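Local coordinates for protein Exo-poly-alpha-D-galacturonosidase (Thermotoga maritima, PDB 3JUR) that probably hydrolyses polygalacturonic acid from its chain ends, as a hyperthermoactive, tetrameric exopolygalacturonase of glycosyl hydrolase family 28, at residues 51-55 with 74-80; 328-334 with 358-362; 394-400 with 420-424. All blocks are in the same frame, centred on the assembly; numbering follows the deposited sequence.

Contact 1 (51-55 with 74-80)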
loop_
_atom_site.group_PDB
_atom_site.type_symbol
_atom_site.label_atom_id
_atom_site.label_comp_id
_atom_site.label_asym_id
_atom_site.label_seq_id
_atom_site.Cartn_x
_atom_site.Cartn_y
_atom_site.Cartn_z
ATOM N N ILE D 51 -12.546 58.582 19.796
ATOM C CA ILE D 51 -11.308 58.403 19.029
ATOM C C ILE D 51 -10.530 59.722 18.929
ATOM O O ILE D 51 -9.303 59.739 19.083
ATOM C CB ILE D 51 -11.587 57.788 17.621
ATOM C CG1 ILE D 51 -11.969 56.306 17.756
ATOM C CG2 ILE D 51 -10.375 57.932 16.694
ATOM C CD1 ILE D 51 -12.506 55.659 16.490
ATOM N N GLU D 52 -11.250 60.816 18.685
ATOM C CA GLU D 52 -10.645 62.145 18.607
ATOM C C GLU D 52 -10.102 62.617 19.963
ATOM O O GLU D 52 -9.017 63.198 20.025
ATOM C CB GLU D 52 -11.626 63.161 17.995
ATOM C CG GLU D 52 -11.219 64.648 18.094
ATOM C CD GLU D 52 -9.831 64.960 17.523
ATOM O OE1 GLU D 52 -9.376 64.265 16.583
ATOM O OE2 GLU D 52 -9.195 65.915 18.023
ATOM N N GLU D 53 -10.840 62.354 21.041
ATOM C CA GLU D 53 -10.355 62.679 22.385
ATOM C C GLU D 53 -9.043 61.946 22.677
ATOM O O GLU D 53 -8.109 62.535 23.215
ATOM C CB GLU D 53 -11.410 62.369 23.452
ATOM C CG GLU D 53 -11.056 62.843 24.871
ATOM C CD GLU D 53 -11.166 64.349 25.048
ATOM O OE1 GLU D 53 -10.298 65.090 24.534
ATOM O OE2 GLU D 53 -12.120 64.794 25.722
ATOM N N LEU D 54 -8.975 60.671 22.305
ATOM C CA LEU D 54 -7.753 59.879 22.471
ATOM C C LEU D 54 -6.629 60.364 21.569
ATOM O O LEU D 54 -5.495 60.523 22.012
ATOM C CB LEU D 54 -8.025 58.397 22.201
ATOM C CG LEU D 54 -8.602 57.566 23.344
ATOM C CD1 LEU D 54 -9.175 56.264 22.799
ATOM C CD2 LEU D 54 -7.548 57.297 24.412
ATOM N N SER D 55 -6.962 60.593 20.302
ATOM C CA SER D 55 -6.014 61.069 19.303
ATOM C C SER D 55 -5.423 62.432 19.682
ATOM O O SER D 55 -4.245 62.697 19.418
ATOM C CB SER D 55 -6.699 61.142 17.939
ATOM O OG SER D 55 -5.778 61.463 16.920
ATOM N N ILE D 74 -16.678 52.892 11.634
ATOM C CA ILE D 74 -15.737 53.442 12.611
ATOM C C ILE D 74 -14.426 53.743 11.908
ATOM O O ILE D 74 -13.852 52.865 11.252
ATOM C CB ILE D 74 -15.484 52.445 13.779
ATOM C CG1 ILE D 74 -16.755 52.259 14.620
ATOM C CG2 ILE D 74 -14.307 52.891 14.649
ATOM C CD1 ILE D 74 -16.733 51.020 15.498
ATOM N N HIS D 75 -13.966 54.984 12.033
ATOM C CA HIS D 75 -12.693 55.395 11.448
ATOM C C HIS D 75 -11.613 55.531 12.514
ATOM O O HIS D 75 -11.664 56.425 13.358
ATOM C CB HIS D 75 -12.855 56.690 10.638
ATOM C CG HIS D 75 -13.529 56.488 9.315
ATOM N ND1 HIS D 75 -13.683 57.501 8.394
ATOM C CD2 HIS D 75 -14.079 55.382 8.754
ATOM C CE1 HIS D 75 -14.312 57.034 7.329
ATOM N NE2 HIS D 75 -14.561 55.750 7.523
ATOM N N LEU D 76 -10.654 54.611 12.485
ATOM C CA LEU D 76 -9.544 54.627 13.426
ATOM C C LEU D 76 -8.500 55.660 13.007
ATOM O O LEU D 76 -8.476 56.103 11.860
ATOM C CB LEU D 76 -8.921 53.232 13.548
ATOM C CG LEU D 76 -9.834 52.129 14.097
ATOM C CD1 LEU D 76 -9.265 50.742 13.818
ATOM C CD2 LEU D 76 -10.112 52.312 15.588
ATOM N N LYS D 77 -7.664 56.068 13.955
ATOM C CA LYS D 77 -6.522 56.927 13.663
ATOM C C LYS D 77 -5.282 56.257 14.241
ATOM O O LYS D 77 -5.398 55.250 14.941
ATOM C CB LYS D 77 -6.730 58.334 14.238
ATOM C CG LYS D 77 -7.941 59.067 13.656
ATOM C CD LYS D 77 -8.085 60.472 14.195
ATOM C CE LYS D 77 -9.402 61.088 13.742
ATOM N NZ LYS D 77 -9.419 62.561 13.940
ATOM N N SER D 78 -4.105 56.791 13.926
ATOM C CA SER D 78 -2.841 56.274 14.452
ATOM C C SER D 78 -2.809 56.209 15.982
ATOM O O SER D 78 -3.346 57.094 16.657
ATOM C CB SER D 78 -1.675 57.126 13.951
ATOM O OG SER D 78 -1.377 56.834 12.600
ATOM N N ASN D 79 -2.181 55.156 16.510
ATOM C CA ASN D 79 -1.970 54.977 17.961
ATOM C C ASN D 79 -3.233 54.660 18.760
ATOM O O ASN D 79 -3.289 54.893 19.976
ATOM C CB ASN D 79 -1.226 56.178 18.571
ATOM C CG ASN D 79 0.101 56.443 17.895
ATOM O OD1 ASN D 79 0.953 55.555 17.797
ATOM N ND2 ASN D 79 0.282 57.663 17.418
ATOM N N ILE D 80 -4.230 54.113 18.070
ATOM C CA ILE D 80 -5.522 53.785 18.669
ATOM C C ILE D 80 -5.739 52.274 18.766
ATOM O O ILE D 80 -5.573 51.538 17.778
ATOM C CB ILE D 80 -6.703 54.444 17.889
ATOM C CG1 ILE D 80 -6.579 55.978 17.874
ATOM C CG2 ILE D 80 -8.066 54.000 18.447
ATOM C CD1 ILE D 80 -6.601 56.665 19.241
#

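Contact 2 (328-334 with 358-362)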
loop_
_atom_site.group_PDB
_atom_site.type_symbol
_atom_site.label_atom_id
_atom_site.label_comp_id
_atom_site.label_asym_id
_atom_site.label_seq_id
_atom_site.Cartn_x
_atom_site.Cartn_y
_atom_site.Cartn_z
ATOM N N LEU D 328 -4.213 27.523 -5.496
ATOM C CA LEU D 328 -3.611 28.624 -6.257
ATOM C C LEU D 328 -4.442 28.902 -7.520
ATOM O O LEU D 328 -4.709 27.990 -8.312
ATOM C CB LEU D 328 -2.140 28.334 -6.603
ATOM C CG LEU D 328 -1.069 28.462 -5.500
ATOM C CD1 LEU D 328 -1.228 27.423 -4.393
ATOM C CD2 LEU D 328 0.328 28.373 -6.081
ATOM N N LYS D 329 -4.874 30.158 -7.674
ATOM C CA LYS D 329 -5.736 30.581 -8.786
ATOM C C LYS D 329 -5.120 31.756 -9.532
ATOM O O LYS D 329 -4.706 32.740 -8.915
ATOM C CB LYS D 329 -7.102 31.077 -8.290
ATOM C CG LYS D 329 -7.731 30.322 -7.158
ATOM C CD LYS D 329 -9.108 30.890 -6.831
ATOM C CE LYS D 329 -9.027 32.032 -5.822
ATOM N NZ LYS D 329 -10.381 32.378 -5.289
ATOM N N THR D 330 -5.108 31.669 -10.859
ATOM C CA THR D 330 -4.652 32.755 -11.721
ATOM C C THR D 330 -5.113 32.483 -13.155
ATOM O O THR D 330 -5.709 31.439 -13.428
ATOM C CB THR D 330 -3.114 32.919 -11.674
ATOM O OG1 THR D 330 -2.722 34.075 -12.428
ATOM C CG2 THR D 330 -2.413 31.663 -12.229
ATOM N N ASN D 331 -4.852 33.427 -14.055
ATOM C CA ASN D 331 -5.083 33.237 -15.487
ATOM C C ASN D 331 -4.190 34.172 -16.304
ATOM O O ASN D 331 -3.431 34.958 -15.729
ATOM C CB ASN D 331 -6.565 33.420 -15.846
ATOM C CG ASN D 331 -7.095 34.809 -15.497
ATOM O OD1 ASN D 331 -6.390 35.812 -15.626
ATOM N ND2 ASN D 331 -8.348 34.869 -15.071
ATOM N N SER D 332 -4.281 34.096 -17.634
ATOM C CA SER D 332 -3.403 34.889 -18.501
ATOM C C SER D 332 -3.802 36.372 -18.674
ATOM O O SER D 332 -3.176 37.091 -19.455
ATOM C CB SER D 332 -3.181 34.197 -19.856
ATOM O OG SER D 332 -4.406 33.952 -20.526
ATOM N N ARG D 333 -4.826 36.830 -17.955
ATOM C CA ARG D 333 -5.079 38.274 -17.842
ATOM C C ARG D 333 -4.265 38.871 -16.689
ATOM O O ARG D 333 -4.081 40.085 -16.640
ATOM C CB ARG D 333 -6.564 38.602 -17.602
ATOM C CG ARG D 333 -7.567 37.669 -18.244
ATOM C CD ARG D 333 -8.308 38.312 -19.389
ATOM N NE ARG D 333 -9.439 39.113 -18.936
ATOM C CZ ARG D 333 -10.585 39.246 -19.604
ATOM N NH1 ARG D 333 -10.776 38.608 -20.753
ATOM N NH2 ARG D 333 -11.551 40.010 -19.110
ATOM N N ARG D 334 -3.788 38.019 -15.772
ATOM C CA ARG D 334 -3.224 38.471 -14.493
ATOM C C ARG D 334 -1.758 38.880 -14.522
ATOM O O ARG D 334 -1.365 39.794 -13.802
ATOM C CB ARG D 334 -3.394 37.407 -13.400
ATOM C CG ARG D 334 -4.820 37.095 -12.993
ATOM C CD ARG D 334 -5.453 38.194 -12.141
ATOM N NE ARG D 334 -6.745 37.729 -11.651
ATOM C CZ ARG D 334 -7.875 37.750 -12.359
ATOM N NH1 ARG D 334 -7.898 38.252 -13.592
ATOM N NH2 ARG D 334 -8.989 37.271 -11.825
ATOM N N ILE D 358 -4.116 23.691 -8.231
ATOM C CA ILE D 358 -3.416 24.780 -8.915
ATOM C C ILE D 358 -4.058 24.958 -10.278
ATOM O O ILE D 358 -4.093 24.022 -11.088
ATOM C CB ILE D 358 -1.893 24.540 -9.041
ATOM C CG1 ILE D 358 -1.283 24.262 -7.662
ATOM C CG2 ILE D 358 -1.207 25.756 -9.708
ATOM C CD1 ILE D 358 0.207 23.950 -7.688
ATOM N N ASN D 359 -4.600 26.150 -10.506
ATOM C CA ASN D 359 -5.402 26.429 -11.698
ATOM C C ASN D 359 -4.958 27.713 -12.397
ATOM O O ASN D 359 -5.003 28.806 -11.797
ATOM C CB ASN D 359 -6.885 26.512 -11.314
ATOM C CG ASN D 359 -7.800 26.676 -12.519
ATOM O OD1 ASN D 359 -7.390 26.471 -13.668
ATOM N ND2 ASN D 359 -9.049 27.051 -12.260
ATOM N N LEU D 360 -4.521 27.583 -13.651
ATOM C CA LEU D 360 -4.109 28.755 -14.426
ATOM C C LEU D 360 -5.167 29.165 -15.449
ATOM O O LEU D 360 -4.882 29.941 -16.363
ATOM C CB LEU D 360 -2.745 28.544 -15.097
ATOM C CG LEU D 360 -1.483 28.833 -14.282
ATOM C CD1 LEU D 360 -1.314 27.872 -13.103
ATOM C CD2 LEU D 360 -0.258 28.803 -15.196
ATOM N N ARG D 361 -6.385 28.653 -15.270
ATOM C CA ARG D 361 -7.515 28.958 -16.153
ATOM C C ARG D 361 -8.694 29.560 -15.387
ATOM O O ARG D 361 -9.848 29.342 -15.752
ATOM C CB ARG D 361 -7.985 27.700 -16.881
ATOM C CG ARG D 361 -6.981 27.117 -17.841
ATOM C CD ARG D 361 -7.265 25.651 -18.040
ATOM N NE ARG D 361 -6.034 24.902 -18.269
ATOM C CZ ARG D 361 -5.976 23.589 -18.472
ATOM N NH1 ARG D 361 -7.089 22.861 -18.473
ATOM N NH2 ARG D 361 -4.800 23.006 -18.678
ATOM N N TYR D 362 -8.394 30.311 -14.335
ATOM C CA TYR D 362 -9.411 30.919 -13.484
ATOM C C TYR D 362 -10.421 31.774 -14.260
ATOM O O TYR D 362 -10.028 32.633 -15.055
ATOM C CB TYR D 362 -8.745 31.760 -12.401
ATOM C CG TYR D 362 -9.720 32.289 -11.391
ATOM C CD1 TYR D 362 -10.253 31.452 -10.409
ATOM C CD2 TYR D 362 -10.127 33.622 -11.420
ATOM C CE1 TYR D 362 -11.160 31.924 -9.484
ATOM C CE2 TYR D 362 -11.033 34.108 -10.486
ATOM C CZ TYR D 362 -11.538 33.251 -9.521
ATOM O OH TYR D 362 -12.431 33.716 -8.591
HETATM O O HOH W 1 -10.288 35.456 -6.824
HETATM O O HOH W 2 -13.103 31.725 -6.810
HETATM O O HOH W 3 -5.376 31.454 -18.675
#

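Contact 3 (394-400 with 420-424)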
loop_
_atom_site.group_PDB
_atom_site.type_symbol
_atom_site.label_atom_id
_atom_site.label_comp_id
_atom_site.label_asym_id
_atom_site.label_seq_id
_atom_site.Cartn_x
_atom_site.Cartn_y
_atom_site.Cartn_z
ATOM N N GLY D 394 -1.855 23.848 -15.809
ATOM C CA GLY D 394 -1.145 24.980 -16.399
ATOM C C GLY D 394 -1.643 25.283 -17.802
ATOM O O GLY D 394 -2.739 24.874 -18.188
ATOM N N LEU D 395 -0.836 26.008 -18.565
ATOM C CA LEU D 395 -1.161 26.322 -19.963
ATOM C C LEU D 395 -0.093 25.754 -20.892
ATOM O O LEU D 395 1.044 25.558 -20.476
ATOM C CB LEU D 395 -1.312 27.840 -20.154
ATOM C CG LEU D 395 -2.224 28.560 -19.148
ATOM C CD1 LEU D 395 -1.974 30.068 -19.145
ATOM C CD2 LEU D 395 -3.696 28.240 -19.404
ATOM N N GLU D 396 -0.472 25.480 -22.140
ATOM C CA GLU D 396 0.442 24.947 -23.157
ATOM C C GLU D 396 1.739 25.773 -23.310
ATOM O O GLU D 396 2.830 25.214 -23.458
ATOM C CB GLU D 396 -0.295 24.805 -24.502
ATOM C CG GLU D 396 0.578 24.366 -25.664
ATOM C CD GLU D 396 -0.177 23.595 -26.749
ATOM O OE1 GLU D 396 -1.434 23.667 -26.808
ATOM O OE2 GLU D 396 0.504 22.912 -27.550
ATOM N N ASN D 397 1.612 27.095 -23.256
ATOM C CA ASN D 397 2.760 28.004 -23.281
ATOM C C ASN D 397 3.193 28.526 -21.890
ATOM O O ASN D 397 3.918 29.518 -21.790
ATOM C CB ASN D 397 2.453 29.185 -24.216
ATOM C CG ASN D 397 1.212 29.964 -23.794
ATOM O OD1 ASN D 397 0.508 29.594 -22.841
ATOM N ND2 ASN D 397 0.939 31.048 -24.502
ATOM N N ASP D 398 2.751 27.861 -20.826
ATOM C CA ASP D 398 3.042 28.297 -19.460
ATOM C C ASP D 398 2.790 27.144 -18.478
ATOM O O ASP D 398 1.762 27.094 -17.808
ATOM C CB ASP D 398 2.196 29.537 -19.108
ATOM C CG ASP D 398 2.594 30.185 -17.791
ATOM O OD1 ASP D 398 3.657 29.850 -17.217
ATOM O OD2 ASP D 398 1.823 31.049 -17.323
ATOM N N TYR D 399 3.725 26.204 -18.424
ATOM C CA TYR D 399 3.646 25.088 -17.491
ATOM C C TYR D 399 3.707 25.559 -16.042
ATOM O O TYR D 399 4.421 26.513 -15.732
ATOM C CB TYR D 399 4.813 24.129 -17.723
ATOM C CG TYR D 399 4.567 23.008 -18.717
ATOM C CD1 TYR D 399 4.051 23.264 -19.991
ATOM C CD2 TYR D 399 4.898 21.697 -18.397
ATOM C CE1 TYR D 399 3.851 22.228 -20.912
ATOM C CE2 TYR D 399 4.701 20.656 -19.313
ATOM C CZ TYR D 399 4.179 20.932 -20.558
ATOM O OH TYR D 399 3.982 19.908 -21.448
ATOM N N VAL D 400 2.963 24.878 -15.169
ATOM C CA VAL D 400 3.198 24.926 -13.726
ATOM C C VAL D 400 4.522 24.180 -13.454
ATOM O O VAL D 400 4.713 23.040 -13.907
ATOM C CB VAL D 400 2.024 24.284 -12.949
ATOM C CG1 VAL D 400 2.246 24.355 -11.440
ATOM C CG2 VAL D 400 0.717 24.983 -13.278
ATOM N N GLU D 420 -2.165 18.660 -16.078
ATOM C CA GLU D 420 -2.086 19.116 -17.458
ATOM C C GLU D 420 -1.181 20.334 -17.545
ATOM O O GLU D 420 -1.430 21.360 -16.891
ATOM C CB GLU D 420 -3.474 19.412 -18.046
ATOM C CG GLU D 420 -3.459 19.433 -19.587
ATOM C CD GLU D 420 -4.807 19.749 -20.230
ATOM O OE1 GLU D 420 -5.488 20.711 -19.802
ATOM O OE2 GLU D 420 -5.172 19.043 -21.190
ATOM N N PHE D 421 -0.138 20.214 -18.361
ATOM C CA PHE D 421 0.862 21.276 -18.535
ATOM C C PHE D 421 1.512 21.658 -17.199
ATOM O O PHE D 421 1.459 22.810 -16.746
ATOM C CB PHE D 421 0.255 22.496 -19.236
ATOM C CG PHE D 421 -0.421 22.176 -20.553
ATOM C CD1 PHE D 421 0.265 21.512 -21.568
ATOM C CD2 PHE D 421 -1.736 22.565 -20.782
ATOM C CE1 PHE D 421 -0.352 21.223 -22.792
ATOM C CE2 PHE D 421 -2.364 22.281 -22.007
ATOM C CZ PHE D 421 -1.669 21.610 -23.009
ATOM N N GLY D 422 2.128 20.667 -16.569
ATOM C CA GLY D 422 2.768 20.863 -15.285
ATOM C C GLY D 422 3.923 19.911 -15.074
ATOM O O GLY D 422 4.104 18.944 -15.822
ATOM N N GLN D 423 4.699 20.201 -14.041
ATOM C CA GLN D 423 5.848 19.410 -13.642
ATOM C C GLN D 423 5.623 19.074 -12.166
ATOM O O GLN D 423 5.633 19.961 -11.319
ATOM C CB GLN D 423 7.122 20.240 -13.851
ATOM C CG GLN D 423 8.448 19.522 -13.583
ATOM C CD GLN D 423 9.622 20.493 -13.503
ATOM O OE1 GLN D 423 9.504 21.580 -12.931
ATOM N NE2 GLN D 423 10.761 20.103 -14.078
ATOM N N LEU D 424 5.372 17.801 -11.869
ATOM C CA LEU D 424 5.051 17.389 -10.503
ATOM C C LEU D 424 6.059 16.369 -9.983
ATOM O O LEU D 424 6.350 15.363 -10.645
ATOM C CB LEU D 424 3.614 16.829 -10.420
ATOM C CG LEU D 424 3.073 16.239 -9.109
ATOM C CD1 LEU D 424 2.983 17.286 -8.006
ATOM C CD2 LEU D 424 1.701 15.559 -9.325
#

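Contact 1 (51-55 with 74-80)
Ile-51 drives its end into the bend of segment 74-80: its CD1 lies 3.3 Å from the carbonyl oxygen O of His-75 and 3.8 Å from CG2 of Ile-74, whose side chain it meets at about a right angle. CD2 of Leu-76 adds a looser contact with the same methyl. With CG1 beside the backbone N and anti to the carbonyl carbon (chi1 -72°), both branches of Ile-51 straddle the His-75 carbonyl, CD1 reaching on to Ile-74 and Leu-76 and CG2 to CG of Lys-77, 4.1 Å away. About one helical turn after Ile-51, CB of Leu-54 meets CD1 of Ile-80 at 3.7 Å, and the backbone of Ser-55 lies close to the same methyl. The solvent side of the contact is polar. Lys-77 runs, extended beyond CG, past Ser-55 to Glu-52: its CD passes 3.7 Å from OG of Ser-55, and its ammonium NZ forms a salt bridge with OE1 of Glu-52 at 3.1 Å. Glu-52 starts out pointing away from the turn, and the bend of its chain at chi2 (54°) brings the carboxylate back to the lysine. The pair thus bridges helix and loop outside the packed isoleucines and Leu-54. A second shell holds these groups in place: a type II turn from Lys-77 to Ile-80 puts both of its end residues against the helix, while the turn is tied onward by Ser-78 OG to Glu-123 N and by Asn-79 OD1 to Asn-124 ND2. Ile-51 and Leu-54 also rest on Leu-62 of strand 60-64, and Ile-74 on Ile-88 and Phe-90 of strand 87-90. Helix 44-57 is therefore packed against the N-terminal coils of the parallel beta-helix, where strand 68-75 turns into strand 80-84.

Contact 2 (328-334 with 358-362)
The ring of Tyr-362 stands between two basic side chains, Lys-329 beside CD1 and CE1 and Arg-334 beside CD2 and CE2. Lys-329 approaches with its aliphatic part, CD lying 3.5 Å from Tyr-362 CE1; its bend at chi3 (-88°) carries NZ toward the phenol end, where two waters, one weakly held, link it to OH. That ammonium also forms a salt bridge with Asp-261. Arg-334 comes in obliquely, NH2 3.8 Å from Tyr-362 CD2 and its guanidinium turned 74° from the ring; NH1 pairs with Asp-270 and NE with Ser-303 O. Asn-331 ND2 gives a nearly straight bond of 2.8 Å to Tyr-362 O, which lies in the amide plane, while OD1 takes Arg-333 N in an Asx turn. The side chains of Thr-330 and Leu-360 lie side by side, CG2 3.6 Å from CG. Strands 327-329 and 357-359 pair in parallel, and past them Tyr-362 N still bonds to Thr-330 O (3.1 Å). In these adjoining coils of a right-handed parallel beta-helix, Lys-329 ends an Arg-Leu-Lys sequence matching the family 28 RIK motif and Asp-261 belongs to an Asp-Asp pair matching its catalytic aspartates; the Lys-329/Tyr-362 pair probably borders the active-site cleft.

Contact 3 (394-400 with 420-424)
Tyr-399 lays its ring over the backbone of Phe-421, with Phe-421 CA 3.8 Å from the ring centroid and only 4° off its normal, a CH-pi contact centred on the face. The site is a corner of the right-handed parallel beta-helix, where the chain leaves strand 415-419 and enters strand 422-426, and Phe-421 with Gly-422 forms a G1 beta bulge opposite Gly-443. Phe-421 adopts a left-handed backbone conformation there, and its side chain runs across that of Tyr-399 at about a right angle. The two rings meet obliquely, CE1 of Tyr-399 lying 3.7 Å from CD1 of Phe-421. The phenylalanine ring is itself covered on both faces: Glu-396 N sits 3.5 Å above one, offset toward the rim, with Glu-396 CB adding a CH-pi contact, and CG of Glu-420 lies over the opposite face. With CG anti to the carbonyl carbon (chi1 -54°), the ring reaches under the type I turn from Leu-395 to Asp-398. Replacing Tyr-399 by an alanine here would probably uncover CA of Phe-421 and the Gly-422 N side of the corner and open a gap beside Phe-421 CD1. Backbone bonds fasten the corner from both ends. Gly-394 N donates to Glu-420 O at 2.7 Å, and a side chain on that glycine would run into Phe-421 O. The same carbonyl oxygen accepts the bond from Val-400 N and is also approached by CA of Tyr-399 and CA of Gly-394. At the bulge's Gly-422, Val-400 pairs in parallel, and the side chain of Val-400 packs on Ile-392 of strand 388-393. Gln-423 has an extended side chain whose OE1 takes Asp-402 N. Its own backbone N completes the pairing with a 2.8 Å bond to Val-400 O.

Contact 1 stands apart, its centre about 40 Å from that of contact 2 and about 50 Å from that of contact 3, across the chain's centre from both: it joins a helix to the N-terminal coils, whereas the others lie toward the C-terminal end of the beta-helix. Contacts 2 and 3 have centres about 11 Å apart and touch. Arg-361 of contact 2 bridges them, its NH2 2.6 Å from Glu-420 OE1 in a salt bridge and probably hydrogen-bonded to Gly-394 O, while Leu-360 CD1 packs 3.5 Å from Val-400 CG2. Contact 2 reaches the probable active site, through Lys-329 and its salt bridge to Asp-261. No other subunit of the tetramer touches any of the six segments.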